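Local coordinates for jacalin-type lectin domain-containing protein (Musa acuminata, PDB 7KMU) that probably binds mannose-containing glycans, as a mannose-specific jacalin-related lectin from banana, at residues Met74-His79 against Leu92-Asn97. Sequence-based numbering, arbitrary orientation.
Sequences MSMEGH and LTLTTN
Paired antiparallel in a beta hairpin of the jacalin-like domain, Met74-His79 and Leu92-Asn97 are joined by a backbone ladder that ends in a classic beta bulge, where Met74 and Ser75 both face Thr95. Met74 N donates to Thr95 O at 2.8 Å from within the carbonyl plane, and Ser75 N adds a weak bond to the same oxygen. Thr95 N returns a bond to Ser75 O; beyond the bulge Glu77 and Thr93 form a regular hydrogen-bonded pair, with Thr93 N 2.8 Å from Glu77 O. On the inner face, Met76, its CG anti to the backbone N (chi1 175°), runs beside Leu94, with Met76 CG 3.8 Å from Leu94 CD2, and crosses Leu92 obliquely, Met76 CG being 3.8 Å from Leu92 CD1. Phe112 and Ile135, the latter from another sheet, touch Met76 and Leu92. On the face of Ser75, Glu77, Thr93 and Thr95, one water links Ser75 OG and Thr95 OG1 and donates to Glu77 OE1 at 2.7 Å, while Glu77 CG lies alongside Thr93 CB at 3.9 Å. At the bulge end, Met74 SD rests 3.5 Å from Asn97 CA. The hairpin supplies the central strands of one of three four-stranded antiparallel sheets forming the beta-prism of jacalin-related lectins.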
# COMPACT_ATOMS: atom_id res chain seq x y z
N MET B 74 9.60 -0.24 7.95
CA MET B 74 9.49 -0.94 6.68
C MET B 74 8.09 -1.50 6.40
O MET B 74 7.86 -2.05 5.33
CB MET B 74 10.60 -1.99 6.46
CG MET B 74 10.68 -3.10 7.46
SD MET B 74 12.27 -4.01 7.24
CE MET B 74 12.02 -4.77 5.59
N SER B 75 7.13 -1.32 7.32
CA SER B 75 5.77 -1.79 7.09
C SER B 75 4.79 -1.11 8.02
O SER B 75 5.14 -0.71 9.13
CB SER B 75 5.66 -3.31 7.26
OG SER B 75 4.32 -3.77 7.17
N MET B 76 3.55 -0.98 7.54
CA MET B 76 2.42 -0.52 8.32
C MET B 76 1.24 -1.42 7.97
O MET B 76 1.04 -1.76 6.81
CB MET B 76 2.08 0.95 8.05
CG MET B 76 0.81 1.41 8.78
SD MET B 76 0.42 3.17 8.61
CE MET B 76 -0.24 3.21 6.91
N GLU B 77 0.48 -1.83 8.99
CA GLU B 77 -0.70 -2.64 8.75
C GLU B 77 -1.74 -2.36 9.78
O GLU B 77 -1.43 -1.92 10.89
CB GLU B 77 -0.39 -4.13 8.66
CG GLU B 77 0.15 -4.76 9.91
CD GLU B 77 0.83 -6.08 9.63
OE1 GLU B 77 2.06 -6.17 9.82
OE2 GLU B 77 0.13 -7.02 9.18
N GLY B 78 -2.98 -2.59 9.42
CA GLY B 78 -4.06 -2.33 10.35
C GLY B 78 -5.42 -2.69 9.81
O GLY B 78 -5.52 -3.42 8.82
N HIS B 79 -6.47 -2.17 10.48
CA HIS B 79 -7.85 -2.41 10.11
C HIS B 79 -8.64 -1.13 10.03
O HIS B 79 -8.53 -0.28 10.92
CB HIS B 79 -8.54 -3.33 11.13
CG HIS B 79 -8.21 -4.77 10.94
ND1 HIS B 79 -9.11 -5.65 10.36
CD2 HIS B 79 -7.07 -5.44 11.25
CE1 HIS B 79 -8.50 -6.83 10.35
NE2 HIS B 79 -7.27 -6.75 10.86
N LEU B 92 -3.63 -0.88 14.48
CA LEU B 92 -2.48 -0.39 13.76
C LEU B 92 -1.19 -1.01 14.31
O LEU B 92 -1.04 -1.15 15.52
CB LEU B 92 -2.41 1.16 13.89
CG LEU B 92 -1.44 1.89 12.95
CD1 LEU B 92 -1.81 1.68 11.46
CD2 LEU B 92 -1.42 3.39 13.28
N THR B 93 -0.27 -1.33 13.39
CA THR B 93 1.06 -1.85 13.69
C THR B 93 2.05 -1.15 12.79
O THR B 93 1.75 -0.89 11.61
CB THR B 93 1.12 -3.37 13.39
OG1 THR B 93 0.15 -4.10 14.15
CG2 THR B 93 2.51 -3.98 13.67
N LEU B 94 3.24 -0.86 13.33
CA LEU B 94 4.38 -0.37 12.54
C LEU B 94 5.49 -1.38 12.74
O LEU B 94 5.77 -1.75 13.89
CB LEU B 94 4.87 1.03 12.94
CG LEU B 94 3.86 2.17 12.82
CD1 LEU B 94 4.46 3.48 13.33
CD2 LEU B 94 3.41 2.36 11.36
N THR B 95 6.12 -1.83 11.65
CA THR B 95 7.22 -2.77 11.77
C THR B 95 8.48 -2.12 11.23
O THR B 95 8.44 -1.48 10.18
CB THR B 95 6.92 -4.09 11.03
OG1 THR B 95 5.67 -4.62 11.49
CG2 THR B 95 8.03 -5.14 11.23
N THR B 96 9.57 -2.22 11.99
CA THR B 96 10.85 -1.69 11.56
C THR B 96 11.73 -2.84 11.09
O THR B 96 11.32 -4.00 11.13
CB THR B 96 11.53 -0.89 12.69
OG1 THR B 96 12.14 -1.81 13.61
CG2 THR B 96 10.58 0.04 13.41
N ASN B 97 12.97 -2.53 10.69
CA ASN B 97 13.93 -3.56 10.30
C ASN B 97 14.39 -4.37 11.53
O ASN B 97 15.05 -5.39 11.36
CB ASN B 97 15.14 -2.93 9.57
CG ASN B 97 15.86 -1.84 10.33
OD1 ASN B 97 15.26 -1.01 11.02
ND2 ASN B 97 17.18 -1.79 10.19
O HOH W 1 3.50 -3.84 9.98
O HOH W 2 -2.31 -3.75 13.06